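Local atomic coordinates of ubiquitin conjugating enzyme (PDB entry 3WE5), a protein that probably accepts ubiquitin from an E1 enzyme as a thioester and passes it on to substrates, as an E2 ubiquitin-conjugating enzyme related to UBE2W. Residues 53-58 with 74-79; 107-112 with 152-157. All coordinates share one frame; numbering follows the deposited sequence.

Contact 1. Residues 53-58 with 74-79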
ATOM      1  N   PHE A  53       6.638   3.039  32.392  1.00 11.41           N
ATOM      2  CA  PHE A  53       5.950   1.926  31.735  1.00 15.71           C
ATOM      3  C   PHE A  53       4.778   2.357  30.851  1.00 18.13           C
ATOM      4  O   PHE A  53       3.807   1.615  30.652  1.00 19.05           O
ATOM      5  CB  PHE A  53       5.593   0.833  32.759  1.00 19.97           C
ATOM      6  CG  PHE A  53       6.805   0.242  33.422  1.00 17.41           C
ATOM      7  CD1 PHE A  53       7.687  -0.542  32.676  1.00 17.03           C
ATOM      8  CD2 PHE A  53       7.125   0.543  34.733  1.00 20.17           C
ATOM      9  CE1 PHE A  53       8.820  -1.071  33.252  1.00 16.41           C
ATOM     10  CE2 PHE A  53       8.273   0.016  35.324  1.00 19.08           C
ATOM     11  CZ  PHE A  53       9.130  -0.786  34.580  1.00 20.53           C
ATOM     12  N   SER A  54       4.906   3.551  30.284  1.00 15.53           N
ATOM     13  CA  SER A  54       3.925   4.099  29.369  1.00 15.11           C
ATOM     14  C   SER A  54       4.465   4.273  27.957  1.00 14.02           C
ATOM     15  O   SER A  54       3.719   4.181  26.986  1.00 14.67           O
ATOM     16  CB  SER A  54       3.432   5.450  29.873  1.00 22.61           C
ATOM     17  OG  SER A  54       2.790   5.276  31.121  1.00 25.03           O
ATOM     18  N   LYS A  55       5.754   4.586  27.845  1.00 14.21           N
ATOM     19  CA  LYS A  55       6.347   4.830  26.525  1.00 11.32           C
ATOM     20  C   LYS A  55       7.803   4.380  26.514  1.00 12.79           C
ATOM     21  O   LYS A  55       8.598   4.829  27.339  1.00 13.85           O
ATOM     22  CB  LYS A  55       6.263   6.326  26.139  1.00 14.25           C
ATOM     23  CG  LYS A  55       6.690   6.614  24.700  1.00 19.23           C
ATOM     24  CD  LYS A  55       6.393   8.072  24.296  1.00 24.37           C
ATOM     25  CE  LYS A  55       7.217   9.053  25.103  1.00 40.61           C
ATOM     26  NZ  LYS A  55       8.689   8.838  24.909  1.00 45.48           N
ATOM     27  N   TRP A  56       8.148   3.523  25.542  1.00 11.20           N
ATOM     28  CA  TRP A  56       9.535   3.091  25.345  1.00 10.27           C
ATOM     29  C   TRP A  56       9.996   3.426  23.929  1.00 10.45           C
ATOM     30  O   TRP A  56       9.200   3.501  22.985  1.00 10.47           O
ATOM     31  CB  TRP A  56       9.663   1.562  25.530  1.00  9.65           C
ATOM     32  CG  TRP A  56       9.420   1.020  26.916  1.00 10.25           C
ATOM     33  CD1 TRP A  56       9.124   1.724  28.060  1.00 10.41           C
ATOM     34  CD2 TRP A  56       9.475  -0.357  27.288  1.00 12.40           C
ATOM     35  NE1 TRP A  56       8.983   0.851  29.127  1.00 11.62           N
ATOM     36  CE2 TRP A  56       9.197  -0.433  28.677  1.00 12.04           C
ATOM     37  CE3 TRP A  56       9.738  -1.544  26.577  1.00 14.22           C
ATOM     38  CZ2 TRP A  56       9.150  -1.659  29.372  1.00 13.17           C
ATOM     39  CZ3 TRP A  56       9.685  -2.763  27.266  1.00 13.49           C
ATOM     40  CH2 TRP A  56       9.411  -2.809  28.664  1.00 15.24           C
ATOM     41  N   LEU A  57      11.305   3.630  23.777  1.00 12.40           N
ATOM     42  CA  LEU A  57      11.899   3.874  22.464  1.00 11.05           C
ATOM     43  C   LEU A  57      13.027   2.873  22.183  1.00 10.66           C
ATOM     44  O   LEU A  57      13.859   2.597  23.050  1.00 10.73           O
ATOM     45  CB  LEU A  57      12.520   5.273  22.436  1.00 15.23           C
ATOM     46  CG  LEU A  57      11.560   6.449  22.587  1.00 14.30           C
ATOM     47  CD1 LEU A  57      12.387   7.759  22.716  1.00 19.93           C
ATOM     48  CD2 LEU A  57      10.603   6.534  21.428  1.00 14.56           C
ATOM     49  N   PHE A  58      13.036   2.356  20.955  1.00 13.44           N
ATOM     50  CA  PHE A  58      14.108   1.500  20.435  1.00 12.11           C
ATOM     51  C   PHE A  58      14.695   2.114  19.155  1.00 10.98           C
ATOM     52  O   PHE A  58      14.044   2.897  18.476  1.00 14.48           O
ATOM     53  CB  PHE A  58      13.543   0.121  20.053  1.00  9.85           C
ATOM     54  CG  PHE A  58      13.093  -0.698  21.206  1.00 10.91           C
ATOM     55  CD1 PHE A  58      11.846  -0.480  21.783  1.00 13.98           C
ATOM     56  CD2 PHE A  58      13.905  -1.699  21.729  1.00 11.44           C
ATOM     57  CE1 PHE A  58      11.427  -1.250  22.856  1.00 10.12           C
ATOM     58  CE2 PHE A  58      13.497  -2.478  22.795  1.00 13.23           C
ATOM     59  CZ  PHE A  58      12.241  -2.234  23.379  1.00 12.33           C
ATOM     60  N   THR A  74      13.977   5.143  14.607  1.00 15.55           N
ATOM     61  CA  THR A  74      13.511   5.136  15.989  1.00 14.39           C
ATOM     62  C   THR A  74      12.067   4.659  16.019  1.00 13.16           C
ATOM     63  O   THR A  74      11.220   5.175  15.286  1.00 15.29           O
ATOM     64  CB  THR A  74      13.640   6.541  16.588  1.00 16.27           C
ATOM     65  OG1 THR A  74      15.034   6.882  16.644  1.00 18.49           O
ATOM     66  CG2 THR A  74      13.066   6.604  17.986  1.00 16.91           C
ATOM     67  N   LEU A  75      11.815   3.668  16.869  1.00 13.29           N
ATOM     68  CA  LEU A  75      10.496   3.021  16.994  1.00 11.21           C
ATOM     69  C   LEU A  75       9.969   3.265  18.403  1.00 10.40           C
ATOM     70  O   LEU A  75      10.660   2.999  19.388  1.00 15.93           O
ATOM     71  CB  LEU A  75      10.642   1.517  16.739  1.00 15.55           C
ATOM     72  CG  LEU A  75       9.374   0.655  16.693  1.00 13.05           C
ATOM     73  CD1 LEU A  75       8.493   1.084  15.509  1.00 14.28           C
ATOM     74  CD2 LEU A  75       9.740  -0.842  16.580  1.00 16.70           C
ATOM     75  N   GLN A  76       8.736   3.770  18.485  1.00 11.34           N
ATOM     76  CA  GLN A  76       8.120   4.106  19.768  1.00 10.28           C
ATOM     77  C   GLN A  76       7.000   3.125  20.084  1.00 11.16           C
ATOM     78  O   GLN A  76       6.225   2.777  19.195  1.00 13.11           O
ATOM     79  CB  GLN A  76       7.563   5.527  19.665  1.00 13.73           C
ATOM     80  CG  GLN A  76       6.807   6.059  20.896  1.00 16.60           C
ATOM     81  CD  GLN A  76       6.207   7.425  20.563  1.00 21.17           C
ATOM     82  OE1 GLN A  76       6.910   8.425  20.572  1.00 26.05           O
ATOM     83  NE2 GLN A  76       4.934   7.453  20.192  1.00 19.85           N
ATOM     84  N   PHE A  77       6.978   2.654  21.326  1.00  9.66           N
ATOM     85  CA  PHE A  77       5.885   1.841  21.869  1.00  8.72           C
ATOM     86  C   PHE A  77       5.156   2.665  22.909  1.00 11.75           C
ATOM     87  O   PHE A  77       5.789   3.207  23.808  1.00 13.05           O
ATOM     88  CB  PHE A  77       6.442   0.605  22.563  1.00 12.70           C
ATOM     89  CG  PHE A  77       6.955  -0.420  21.611  1.00 12.90           C
ATOM     90  CD1 PHE A  77       8.141  -0.220  20.944  1.00 14.13           C
ATOM     91  CD2 PHE A  77       6.239  -1.591  21.386  1.00 11.97           C
ATOM     92  CE1 PHE A  77       8.613  -1.192  20.032  1.00 14.71           C
ATOM     93  CE2 PHE A  77       6.689  -2.530  20.513  1.00 13.71           C
ATOM     94  CZ  PHE A  77       7.868  -2.333  19.816  1.00 13.45           C
ATOM     95  N   ARG A  78       3.834   2.736  22.807  1.00 12.04           N
ATOM     96  CA  ARG A  78       3.025   3.281  23.907  1.00 13.82           C
ATOM     97  C   ARG A  78       2.090   2.214  24.455  1.00 13.07           C
ATOM     98  O   ARG A  78       1.462   1.478  23.673  1.00 17.54           O
ATOM     99  CB  ARG A  78       2.235   4.508  23.424  1.00 14.57           C
ATOM    100  CG  ARG A  78       3.083   5.760  23.326  1.00 15.63           C
ATOM    101  CD  ARG A  78       2.250   6.987  22.989  1.00 23.57           C
ATOM    102  NE  ARG A  78       1.867   6.992  21.586  1.00 27.99           N
ATOM    103  CZ  ARG A  78       1.052   7.886  21.040  1.00 39.62           C
ATOM    104  NH1 ARG A  78       0.504   8.836  21.793  1.00 36.39           N
ATOM    105  NH2 ARG A  78       0.776   7.826  19.747  1.00 25.48           N
ATOM    106  N   PHE A  79       1.999   2.126  25.779  1.00 12.71           N
ATOM    107  CA  PHE A  79       1.231   1.066  26.466  1.00 13.97           C
ATOM    108  C   PHE A  79       0.063   1.662  27.238  1.00 21.77           C
ATOM    109  O   PHE A  79       0.249   2.630  27.984  1.00 18.30           O
ATOM    110  CB  PHE A  79       2.125   0.287  27.451  1.00 13.34           C
ATOM    111  CG  PHE A  79       3.451  -0.156  26.853  1.00 10.19           C
ATOM    112  CD1 PHE A  79       3.494  -1.245  25.989  1.00 13.33           C
ATOM    113  CD2 PHE A  79       4.624   0.521  27.144  1.00 15.25           C
ATOM    114  CE1 PHE A  79       4.705  -1.639  25.388  1.00 13.34           C
ATOM    115  CE2 PHE A  79       5.848   0.105  26.578  1.00 12.53           C
ATOM    116  CZ  PHE A  79       5.874  -0.968  25.703  1.00 11.27           C
TER
HETATM  117  O   HOH W   1       8.917   9.589  22.041  1.00 30.49           O

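Contact 2. Residues 107-112 with 152-157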
ATOM      1  N   TYR A 107       3.405   4.478   7.001  1.00 16.75           N
ATOM      2  CA  TYR A 107       2.946   5.792   6.570  1.00 20.79           C
ATOM      3  C   TYR A 107       4.006   6.859   6.841  1.00 22.56           C
ATOM      4  O   TYR A 107       4.887   6.666   7.674  1.00 20.23           O
ATOM      5  CB  TYR A 107       1.611   6.121   7.247  1.00 23.17           C
ATOM      6  CG  TYR A 107       0.494   5.269   6.697  1.00 20.27           C
ATOM      7  CD1 TYR A 107      -0.072   5.567   5.461  1.00 29.18           C
ATOM      8  CD2 TYR A 107       0.037   4.146   7.377  1.00 23.11           C
ATOM      9  CE1 TYR A 107      -1.075   4.795   4.925  1.00 30.12           C
ATOM     10  CE2 TYR A 107      -0.973   3.359   6.845  1.00 31.91           C
ATOM     11  CZ  TYR A 107      -1.519   3.693   5.617  1.00 33.47           C
ATOM     12  OH  TYR A 107      -2.519   2.924   5.072  1.00 32.86           O
ATOM     13  N   SER A 108       3.939   7.977   6.129  1.00 21.14           N
ATOM     14  CA  SER A 108       4.950   9.028   6.263  1.00 24.81           C
ATOM     15  C   SER A 108       4.909   9.697   7.641  1.00 25.42           C
ATOM     16  O   SER A 108       5.864  10.366   8.045  1.00 24.35           O
ATOM     17  CB  SER A 108       4.786  10.071   5.145  1.00 26.39           C
ATOM     18  OG  SER A 108       3.513  10.693   5.234  1.00 27.65           O
ATOM     19  N   ASN A 109       3.797   9.532   8.355  1.00 21.71           N
ATOM     20  CA  ASN A 109       3.682  10.028   9.709  1.00 24.72           C
ATOM     21  C   ASN A 109       4.190   9.009  10.724  1.00 26.33           C
ATOM     22  O   ASN A 109       4.081   9.223  11.924  1.00 21.83           O
ATOM     23  CB  ASN A 109       2.239  10.429  10.032  1.00 27.41           C
ATOM     24  CG  ASN A 109       1.303   9.238  10.144  1.00 24.94           C
ATOM     25  OD1 ASN A 109       1.633   8.120   9.736  1.00 21.67           O
ATOM     26  ND2 ASN A 109       0.110   9.481  10.677  1.00 26.03           N
ATOM     27  N   GLY A 110       4.718   7.888  10.239  1.00 22.47           N
ATOM     28  CA  GLY A 110       5.310   6.892  11.130  1.00 21.63           C
ATOM     29  C   GLY A 110       4.387   5.769  11.559  1.00 21.48           C
ATOM     30  O   GLY A 110       4.849   4.762  12.122  1.00 17.15           O
ATOM     31  N   HIS A 111       3.087   5.924  11.311  1.00 19.64           N
ATOM     32  CA  HIS A 111       2.129   4.883  11.672  1.00 19.83           C
ATOM     33  C   HIS A 111       2.393   3.638  10.841  1.00 19.33           C
ATOM     34  O   HIS A 111       2.840   3.726   9.693  1.00 18.72           O
ATOM     35  CB  HIS A 111       0.703   5.367  11.439  1.00 18.93           C
ATOM     36  CG  HIS A 111       0.275   6.432  12.397  1.00 22.92           C
ATOM     37  ND1 HIS A 111      -1.040   6.818  12.533  1.00 29.02           N
ATOM     38  CD2 HIS A 111       0.983   7.176  13.278  1.00 26.22           C
ATOM     39  CE1 HIS A 111      -1.123   7.762  13.457  1.00 30.39           C
ATOM     40  NE2 HIS A 111       0.090   7.997  13.925  1.00 31.36           N
ATOM     41  N   ILE A 112       2.107   2.480  11.417  1.00 16.82           N
ATOM     42  CA  ILE A 112       2.477   1.214  10.785  1.00 22.14           C
ATOM     43  C   ILE A 112       1.255   0.339  10.552  1.00 20.47           C
ATOM     44  O   ILE A 112       0.447   0.151  11.458  1.00 22.01           O
ATOM     45  CB  ILE A 112       3.455   0.433  11.683  1.00 19.39           C
ATOM     46  CG1 ILE A 112       4.736   1.243  11.939  1.00 14.05           C
ATOM     47  CG2 ILE A 112       3.754  -0.952  11.089  1.00 21.22           C
ATOM     48  CD1 ILE A 112       5.552   0.748  13.136  1.00 15.40           C
ATOM     49  N   ARG A 152      -3.885  10.337   1.794  1.00 37.13           N
ATOM     50  CA  ARG A 152      -5.251  10.258   2.307  1.00 42.53           C
ATOM     51  C   ARG A 152      -5.247   9.953   3.799  1.00 41.72           C
ATOM     52  O   ARG A 152      -5.868  10.663   4.596  1.00 40.68           O
ATOM     53  CB  ARG A 152      -6.037   9.181   1.548  1.00 38.94           C
ATOM     54  CG  ARG A 152      -7.509   9.084   1.931  1.00 41.43           C
ATOM     55  CD  ARG A 152      -8.356   8.486   0.799  1.00 56.70           C
ATOM     56  NE  ARG A 152      -8.261   7.028   0.723  1.00 59.09           N
ATOM     57  CZ  ARG A 152      -7.566   6.372  -0.203  1.00 64.29           C
ATOM     58  NH1 ARG A 152      -6.906   7.043  -1.137  1.00 47.96           N
ATOM     59  NH2 ARG A 152      -7.530   5.045  -0.201  1.00 53.69           N
ATOM     60  N   TYR A 153      -4.524   8.900   4.173  1.00 38.37           N
ATOM     61  CA  TYR A 153      -4.432   8.502   5.571  1.00 42.57           C
ATOM     62  C   TYR A 153      -3.854   9.598   6.464  1.00 28.38           C
ATOM     63  O   TYR A 153      -4.404   9.897   7.524  1.00 35.77           O
ATOM     64  CB  TYR A 153      -3.596   7.223   5.726  1.00 35.68           C
ATOM     65  CG  TYR A 153      -3.433   6.823   7.171  1.00 35.02           C
ATOM     66  CD1 TYR A 153      -4.468   6.204   7.857  1.00 34.26           C
ATOM     67  CD2 TYR A 153      -2.252   7.080   7.856  1.00 32.02           C
ATOM     68  CE1 TYR A 153      -4.330   5.843   9.176  1.00 44.92           C
ATOM     69  CE2 TYR A 153      -2.105   6.731   9.177  1.00 24.43           C
ATOM     70  CZ  TYR A 153      -3.149   6.115   9.834  1.00 27.03           C
ATOM     71  OH  TYR A 153      -3.010   5.761  11.157  1.00 30.72           O
ATOM     72  N   VAL A 154      -2.737  10.184   6.043  1.00 31.98           N
ATOM     73  CA  VAL A 154      -1.970  11.050   6.940  1.00 37.63           C
ATOM     74  C   VAL A 154      -2.700  12.368   7.258  1.00 37.54           C
ATOM     75  O   VAL A 154      -2.561  12.922   8.351  1.00 40.74           O
ATOM     76  CB  VAL A 154      -0.537  11.265   6.407  1.00 38.09           C
ATOM     77  CG1 VAL A 154       0.159  12.393   7.138  1.00 35.24           C
ATOM     78  CG2 VAL A 154       0.275   9.964   6.540  1.00 31.74           C
ATOM     79  N   ARG A 155      -3.509  12.844   6.314  1.00 37.18           N
ATOM     80  CA  ARG A 155      -4.254  14.090   6.500  1.00 38.39           C
ATOM     81  C   ARG A 155      -5.202  14.043   7.691  1.00 34.43           C
ATOM     82  O   ARG A 155      -5.335  15.023   8.427  1.00 45.08           O
ATOM     83  CB  ARG A 155      -5.066  14.423   5.243  1.00 38.53           C
ATOM     84  CG  ARG A 155      -4.256  14.989   4.099  1.00 59.54           C
ATOM     85  CD  ARG A 155      -5.154  15.693   3.087  1.00 63.05           C
ATOM     86  NE  ARG A 155      -5.885  14.750   2.246  1.00 63.33           N
ATOM     87  CZ  ARG A 155      -5.405  14.239   1.116  1.00 56.03           C
ATOM     88  NH1 ARG A 155      -4.190  14.584   0.698  1.00 45.60           N
ATOM     89  NH2 ARG A 155      -6.135  13.385   0.407  1.00 46.71           N
ATOM     90  N   THR A 156      -5.866  12.904   7.874  1.00 37.87           N
ATOM     91  CA  THR A 156      -6.908  12.777   8.892  1.00 41.92           C
ATOM     92  C   THR A 156      -6.493  11.870  10.060  1.00 52.65           C
ATOM     93  O   THR A 156      -7.293  11.585  10.954  1.00 42.92           O
ATOM     94  CB  THR A 156      -8.211  12.237   8.261  1.00 52.81           C
ATOM     95  OG1 THR A 156      -9.203  12.038   9.275  1.00 60.38           O
ATOM     96  CG2 THR A 156      -7.946  10.922   7.563  1.00 44.49           C
ATOM     97  N   ALA A 157      -5.236  11.435  10.060  1.00 39.65           N
ATOM     98  CA  ALA A 157      -4.758  10.465  11.054  1.00 47.72           C
ATOM     99  C   ALA A 157      -4.703  10.994  12.495  1.00 39.88           C
ATOM    100  O   ALA A 157      -4.197  12.087  12.751  1.00 46.59           O
ATOM    101  CB  ALA A 157      -3.402   9.896  10.634  1.00 37.55           C
TER
HETATM  102  O   HOH W   2      -0.625  12.664  10.985  1.00 41.58           O

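Contact 1. Residues 53-58 with 74-79
F79 turns the edge of its ring onto the indole of W56. Its CE2 lies 3.7 Å from W56 CG, over the five-membered ring and nearest its CG–CD2 bond, and the planes stand 75° apart in an edge-to-face pair. On the same side of the sheet F58 and F77 bring their rings together obliquely, with F58 CD1 3.7 Å from F77 CE1.

The other face carries K55, L57, Q76 and R78. L57 runs alongside Q76, putting CD2 3.7 Å from Q76 CB. The extended first part of the K55 chain lays CD 3.8 Å from OE1 of the equally extended Q76, and bends at the last two torsions then turn NZ toward a water. That water closes the pair, accepting from K55 NZ at 3.0 Å and donating to Q76 OE1 at 2.7 Å.

Beneath the side chains the strands run antiparallel. W56 with F77 and F58 with L75 are hydrogen-bonded pairs, each with both bonds made; K55–R78 and L57–Q76 are non-hydrogen-bonded pairs, accompanied by CA-H...O contacts to the flanking carbonyls. Where strand 55-61 begins, F79 N still reaches S54 O at 2.9 Å, but it comes from 37° above the carbonyl plane, as the chain is leaving the regular sheet.

D52 shapes that entry: its OD1 takes the backbone N of S54 and K55, and its O takes W56 NE1. R78 NH1 forms a salt bridge with D159, and NH2 a hydrogen bond with Q91. The hairpin forms the middle of the four-stranded E2 sheet, between strands 45-49 and 89-92; its aromatic face lies against helix 127-140, through V127 and C131, while W56 and F79 also meet L33 and L29 of helix 24-39.

Contact 2. Residues 107-112 with 152-157
Y153 holds CG anti to the backbone N (chi1 177°), which sends its phenol off the helix and under Y107, whose own chi1 of -71° lays its ring over it. The two stack face to face, planes 29° apart, with Y153 CD2 3.5 Å from Y107 CG near the rim. The far face of the Y153 ring carries A157 CB. At the ring's end, Y153 OH meets H111 ND1 at 2.6 Å in a nearly straight hydrogen bond, edge-on to the imidazole.

N109 sets up H111: its OD1 accepts the H111 backbone N at 3.1 Å, an Asx turn, and its ND2 lies over the centre of the imidazole. V154 CG2 packs 3.6 Å from S108 OG and 3.8 Å from N109 CG, and a water joins N109 ND2 to V154 O through long bonds.

Y107 OH bonds D149, just ahead of helix 150-156, and R152 of the second subunit. Y107 to G110 form a type I turn; as in other E2 enzymes, the chain beyond it probably leads to the active-site cysteine. The Asx turn holds the H111 backbone, while the ND1–OH bond and the amide over its face should restrict the imidazole's rotation.

Contact 1 belongs to the middle of the fold, with an aromatic face buried against helices and a mixed, partly exposed face of K55, L57, Q76 and R78; contact 2 lies farther out, between the turn before helix 127-140 and the late helix 150-156. Backbone hydrogen bonds dominate the first. The second is joined by side chains, stacked tyrosines and one tyrosine–histidine bond, with an Asx turn shaping its loop, and its helix also meets the second subunit. Their centres are about 18 Å apart, and no segment is shared. They touch nonetheless where L75 CD1 of the hairpin packs 3.8 Å from I112 CD1, so the sheet backs the loop just beyond the aromatic cluster. Q91 joins them as well, bonding R78 and touching H111.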